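Local coordinates for protein arylsulfatase (Pseudoalteromonas sp. MB47, PDB 7AJ0) that probably hydrolyses sulfate esters of the algal polysaccharide fucoidan, as a calcium-containing, hexameric member of the sulfatase family, at residues K137-S140 against Q141-L145; M375-T378 against D379-M382; T383-L387 against G388-D392. All coordinates share one frame; numbering follows the deposited sequence.

Contact 1 of 3, residues K137-S140 against Q141-L145; sequences KEVS and QGKLL
Ser140 turns its hydroxyl back over the helix that follows it, OG lying between its own backbone N and carbonyl carbon (chi1 65°), where it can accept the N-H of Lys143; Val139 holds CG1 anti to its N (chi1 176°), which aims that methyl at Leu144. The bond from Lys143 N to Ser140 OG measures 3.3 Å and is fairly straight, 155° at the hydrogen. OG also bonds to the backbone O of Val171, so the capping group is itself held in place. The carbonyl of the same serine accepts Leu144 N at 3.3 Å from Ser140 O and, weakly, the Lys143 N-H. Alanine at this position has no hydroxyl and would probably leave Lys143 N with little but its weak carbonyl bond, and Val171 O without this donor. Ahead of the cap, a water donates to Glu138 O and accepts from Ser140 N, at 2.9 Å from each. Lys143, bent at chi3, brings NZ round to the same water in a weak bond. On the apolar side, Val139 CG1 presses into the fork of Leu144, 3.3 Å from CG and about equally close to both end methyls; the two side chains meet almost at right angles. A serine N-cap flanked by this Val139-Leu144 pair, the residue before the cap against the fourth of the helix, forms a hydrophobic staple at the start of helix 141-146.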
# COMPACT_ATOMS: atom_id res chain seq x y z
N LYS A 137 -43.04 -16.03 11.94
CA LYS A 137 -42.33 -17.18 12.48
C LYS A 137 -41.54 -16.82 13.73
O LYS A 137 -41.51 -17.60 14.69
CB LYS A 137 -41.41 -17.73 11.38
CG LYS A 137 -40.43 -18.81 11.75
CD LYS A 137 -39.58 -19.14 10.51
CE LYS A 137 -38.48 -20.16 10.78
NZ LYS A 137 -38.98 -21.56 10.86
N GLU A 138 -40.91 -15.65 13.75
CA GLU A 138 -40.10 -15.26 14.90
C GLU A 138 -40.98 -14.92 16.10
O GLU A 138 -42.16 -14.59 15.97
CB GLU A 138 -39.21 -14.06 14.54
CG GLU A 138 -38.29 -14.30 13.35
CD GLU A 138 -37.36 -15.48 13.55
OE1 GLU A 138 -37.11 -16.22 12.57
OE2 GLU A 138 -36.90 -15.68 14.69
N VAL A 139 -40.38 -15.01 17.28
CA VAL A 139 -41.08 -14.82 18.55
C VAL A 139 -40.32 -13.76 19.35
O VAL A 139 -39.25 -14.04 19.89
CB VAL A 139 -41.20 -16.12 19.35
CG1 VAL A 139 -41.84 -15.86 20.70
CG2 VAL A 139 -41.99 -17.16 18.56
N SER A 140 -40.89 -12.56 19.44
CA SER A 140 -40.25 -11.48 20.17
C SER A 140 -40.49 -11.64 21.67
O SER A 140 -41.41 -12.33 22.11
CB SER A 140 -40.78 -10.13 19.70
OG SER A 140 -42.15 -9.99 20.02
N GLN A 141 -39.63 -10.98 22.46
CA GLN A 141 -39.84 -10.99 23.91
C GLN A 141 -41.11 -10.23 24.28
O GLN A 141 -41.73 -10.52 25.30
CB GLN A 141 -38.63 -10.41 24.64
CG GLN A 141 -38.32 -8.96 24.36
CD GLN A 141 -37.24 -8.79 23.31
OE1 GLN A 141 -37.47 -9.05 22.13
NE2 GLN A 141 -36.06 -8.36 23.73
N GLY A 142 -41.50 -9.25 23.46
CA GLY A 142 -42.79 -8.62 23.66
C GLY A 142 -43.93 -9.62 23.68
O GLY A 142 -44.79 -9.59 24.55
N LYS A 143 -43.93 -10.54 22.71
CA LYS A 143 -45.00 -11.52 22.62
C LYS A 143 -45.02 -12.42 23.85
O LYS A 143 -46.07 -12.65 24.46
CB LYS A 143 -44.86 -12.35 21.35
CG LYS A 143 -45.94 -13.40 21.16
CD LYS A 143 -45.83 -14.10 19.80
CE LYS A 143 -46.26 -13.19 18.66
NZ LYS A 143 -46.02 -13.81 17.32
N LEU A 144 -43.85 -12.93 24.24
CA LEU A 144 -43.80 -13.92 25.31
C LEU A 144 -44.01 -13.29 26.68
O LEU A 144 -44.65 -13.89 27.55
CB LEU A 144 -42.47 -14.67 25.27
CG LEU A 144 -42.24 -15.48 23.99
CD1 LEU A 144 -40.94 -16.25 24.06
CD2 LEU A 144 -43.40 -16.43 23.73
N LEU A 145 -43.51 -12.07 26.89
CA LEU A 145 -43.68 -11.42 28.19
C LEU A 145 -45.08 -10.82 28.34
O LEU A 145 -45.66 -10.87 29.43
CB LEU A 145 -42.61 -10.35 28.39
CG LEU A 145 -41.18 -10.89 28.53
CD1 LEU A 145 -40.18 -9.75 28.51
CD2 LEU A 145 -41.04 -11.71 29.80
O HOH W 1 -43.11 -12.32 17.59

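Contact 2 of 3, residues M375-T378 against D379-M382; sequences MDLT and DIYM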
# COMPACT_ATOMS: atom_id res chain seq x y z
N MET A 375 -20.53 -11.92 26.24
CA MET A 375 -21.97 -11.73 26.24
C MET A 375 -22.39 -11.18 24.89
O MET A 375 -21.62 -10.50 24.20
CB MET A 375 -22.42 -10.79 27.36
CG MET A 375 -23.93 -10.63 27.45
SD MET A 375 -24.52 -10.27 29.11
CE MET A 375 -26.25 -9.93 28.78
N ASP A 376 -23.64 -11.48 24.51
CA ASP A 376 -24.18 -11.21 23.19
C ASP A 376 -25.48 -10.43 23.33
O ASP A 376 -26.10 -10.42 24.40
CB ASP A 376 -24.41 -12.53 22.43
CG ASP A 376 -24.57 -12.34 20.93
OD1 ASP A 376 -25.51 -11.62 20.50
OD2 ASP A 376 -23.76 -12.91 20.17
N LEU A 377 -25.90 -9.78 22.25
CA LEU A 377 -27.21 -9.14 22.25
C LEU A 377 -28.33 -10.17 22.38
O LEU A 377 -29.36 -9.89 22.99
CB LEU A 377 -27.41 -8.31 20.98
CG LEU A 377 -26.79 -6.92 20.92
CD1 LEU A 377 -27.08 -6.28 19.57
CD2 LEU A 377 -27.28 -6.03 22.05
N THR A 378 -28.15 -11.36 21.80
CA THR A 378 -29.14 -12.40 21.97
C THR A 378 -29.24 -12.86 23.43
O THR A 378 -30.26 -13.43 23.82
CB THR A 378 -28.83 -13.61 21.08
OG1 THR A 378 -27.53 -14.11 21.40
CG2 THR A 378 -28.88 -13.22 19.61
N ASP A 379 -28.19 -12.62 24.22
CA ASP A 379 -28.24 -13.00 25.63
C ASP A 379 -29.16 -12.08 26.43
O ASP A 379 -29.74 -12.51 27.43
CB ASP A 379 -26.83 -12.98 26.23
CG ASP A 379 -25.91 -14.02 25.60
OD1 ASP A 379 -26.43 -14.94 24.93
OD2 ASP A 379 -24.68 -13.91 25.77
N ILE A 380 -29.31 -10.83 26.00
CA ILE A 380 -30.28 -9.95 26.64
C ILE A 380 -31.69 -10.49 26.42
O ILE A 380 -32.52 -10.51 27.34
CB ILE A 380 -30.14 -8.51 26.10
CG1 ILE A 380 -28.75 -7.96 26.41
CG2 ILE A 380 -31.22 -7.61 26.71
CD1 ILE A 380 -28.40 -6.69 25.65
N TYR A 381 -31.98 -10.92 25.19
CA TYR A 381 -33.27 -11.53 24.89
C TYR A 381 -33.53 -12.74 25.78
O TYR A 381 -34.57 -12.83 26.44
CB TYR A 381 -33.30 -11.92 23.41
CG TYR A 381 -34.45 -12.80 22.97
CD1 TYR A 381 -34.40 -14.17 23.16
CD2 TYR A 381 -35.55 -12.26 22.34
CE1 TYR A 381 -35.44 -14.98 22.75
CE2 TYR A 381 -36.60 -13.06 21.93
CZ TYR A 381 -36.53 -14.42 22.13
OH TYR A 381 -37.57 -15.22 21.72
N MET A 382 -32.58 -13.68 25.82
CA MET A 382 -32.79 -14.91 26.58
C MET A 382 -32.79 -14.65 28.08
O MET A 382 -33.51 -15.32 28.82
CB MET A 382 -31.70 -15.93 26.22
CG MET A 382 -32.12 -17.37 26.45
SD MET A 382 -33.55 -17.86 25.46
CE MET A 382 -32.87 -17.85 23.81
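Asp376 and Asp379 form a capping box at the start of helix 377-387. The backbone N of Asp376 donates to Asp379 OD2 at 2.9 Å, meeting this oxygen from well above the carboxylate plane. The side chain of Asp376, its CG anti to the backbone N (chi1 -163°), reaches forward over the first turn and caps Thr378: OD1 receives Thr378 N at 3.0 Å in a nearly straight bond of 166°. A backbone link closes the same turn: Asp379 N approaches Asp376 O from above the carbonyl plane, 3.0 Å away. Asp379 is heavily engaged, since OD1 also forms a salt bridge with Arg418 and accepts Ile403 N, while OD2 takes a second donor from Gln405. These donors would tend to stabilise its negative charge, and the Asp376 carboxylate, at the helix N terminus, would probably be favoured by the positive end of the helix dipole. One turn further on, Met382 N bonds to Thr378 O at 3.1 Å.

Apolar contacts adjoin these bonds. The extended chain of Met375 lies antiparallel alongside Asp379, CG 3.8 Å from OD2 of Asp379, and ends crosswise on Ile380, with Met375 CE 4.0 Å from Ile380 CG1. Leu377 and Ile380 extend together, pointing the same way, CD2 of the leucine 3.8 Å from CD1 of the isoleucine. The Leu377 side chain is about 9 Å from the bound calcium ion. The backbone of Met375 hydrogen-bonds to Ser95 and Tyr97 of strand 91-97, while Leu377 and Ile380 pack between Met96 of that strand, helix 102-111 and strand 318-324.

Contact 3 of 3, residues T383-L387 against G388-D392; sequences TSLRL and GGVID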
# COMPACT_ATOMS: atom_id res chain seq x y z
N THR A 383 -31.99 -13.68 28.54
CA THR A 383 -32.05 -13.29 29.94
C THR A 383 -33.40 -12.68 30.29
O THR A 383 -33.98 -12.98 31.34
CB THR A 383 -30.91 -12.30 30.24
OG1 THR A 383 -29.65 -12.92 29.95
CG2 THR A 383 -30.94 -11.86 31.70
N SER A 384 -33.93 -11.84 29.40
CA SER A 384 -35.25 -11.26 29.63
C SER A 384 -36.32 -12.34 29.75
O SER A 384 -37.19 -12.26 30.61
CB SER A 384 -35.60 -10.29 28.50
OG SER A 384 -34.72 -9.19 28.46
N LEU A 385 -36.26 -13.35 28.88
CA LEU A 385 -37.28 -14.40 28.91
C LEU A 385 -37.24 -15.18 30.21
O LEU A 385 -38.28 -15.62 30.70
CB LEU A 385 -37.10 -15.34 27.72
CG LEU A 385 -37.24 -14.74 26.33
CD1 LEU A 385 -37.26 -15.85 25.28
CD2 LEU A 385 -38.48 -13.87 26.22
N ARG A 386 -36.05 -15.38 30.79
CA ARG A 386 -35.96 -16.13 32.03
C ARG A 386 -36.46 -15.30 33.21
O ARG A 386 -37.10 -15.83 34.12
CB ARG A 386 -34.52 -16.59 32.26
CG ARG A 386 -34.30 -17.35 33.56
CD ARG A 386 -33.82 -16.44 34.67
NE ARG A 386 -33.76 -17.12 35.96
CZ ARG A 386 -32.72 -17.85 36.37
NH1 ARG A 386 -31.66 -18.01 35.60
NH2 ARG A 386 -32.77 -18.43 37.56
N LEU A 387 -36.17 -13.99 33.21
CA LEU A 387 -36.67 -13.13 34.28
C LEU A 387 -38.19 -13.13 34.34
O LEU A 387 -38.78 -12.97 35.41
CB LEU A 387 -36.14 -11.71 34.11
CG LEU A 387 -34.65 -11.52 34.35
CD1 LEU A 387 -34.22 -10.10 34.00
CD2 LEU A 387 -34.27 -11.85 35.79
N GLY A 388 -38.85 -13.30 33.19
CA GLY A 388 -40.29 -13.42 33.13
C GLY A 388 -40.83 -14.83 33.18
O GLY A 388 -42.05 -15.02 33.18
N GLY A 389 -39.95 -15.83 33.22
CA GLY A 389 -40.37 -17.21 33.31
C GLY A 389 -41.09 -17.73 32.08
O GLY A 389 -42.18 -18.30 32.20
N VAL A 390 -40.49 -17.57 30.90
CA VAL A 390 -41.18 -17.90 29.67
C VAL A 390 -40.26 -18.57 28.65
O VAL A 390 -40.57 -18.60 27.45
CB VAL A 390 -41.82 -16.64 29.05
CG1 VAL A 390 -42.86 -16.05 29.99
CG2 VAL A 390 -40.75 -15.60 28.74
N ILE A 391 -39.14 -19.11 29.11
CA ILE A 391 -38.21 -19.74 28.16
C ILE A 391 -38.80 -21.02 27.59
O ILE A 391 -38.54 -21.37 26.43
CB ILE A 391 -36.84 -20.00 28.82
CG1 ILE A 391 -36.04 -18.69 28.90
CG2 ILE A 391 -36.07 -21.07 28.05
CD1 ILE A 391 -34.56 -18.85 29.19
N ASP A 392 -39.61 -21.74 28.37
CA ASP A 392 -40.20 -22.99 27.88
C ASP A 392 -41.21 -22.77 26.76
O ASP A 392 -41.72 -23.76 26.21
CB ASP A 392 -40.88 -23.74 29.04
CG ASP A 392 -42.11 -23.02 29.57
OD1 ASP A 392 -42.42 -21.90 29.10
OD2 ASP A 392 -42.76 -23.57 30.48
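Two backbone bonds turn the chain back at the end of the helix: Val390 N donates to Leu385 O at 3.0 Å, and Gly389 N to Arg386 O, also at 3.0 Å but from well above the carbonyl plane. Just before them Gly388 N makes a regular helical bond to Ser384 O at 3.2 Å. Gly389 carries the reversal with a positive phi of 67°, a conformation that glycine adopts readily.

The apolar contacts follow from this fold-back. Val390 sets CG1 anti to its carbonyl carbon (chi1 -62°), which leaves CG2 between backbone N and carbonyl carbon, and this second methyl settles against Leu385, 3.8 Å from its CB, the two side chains crossing at about a right angle. Ile391 reaches the same Leu385 CB with CG1, at 3.7 Å, and its CD1 is 3.8 Å from Arg386 CB.

Among charged groups, the guanidinium of Arg386 forms salt bridges with Glu34 and Asp404. The paired return bonds, the glycine of positive phi and the hydrophobic contact of Leu385 with Val390 across them make up the Schellman motif that terminates helix 377-387.

Overall arrangement
From the N terminus, contact 1 comes first, where the loop after helix 134-137 enters helix 141-146. More than two hundred residues later contact 2 opens helix 377-387 as the chain leaves strand 375-376, and contact 3 closes that helix in the turn leading onward. The three follow in series; none nests in or crosses another. In space they converge: Tyr381 OH in contact 2 probably bonds to Val139 O of contact 1 at 2.7 Å, while Gln141 and Leu144 pack on Leu385, and Leu144 also on Val390, in contact 3, whose Ile391 touches Met382 of contact 2. Helix 141-146 thereby packs against the turn after helix 377-387 and the helix itself, whose beginning adjoins the central mixed sheet.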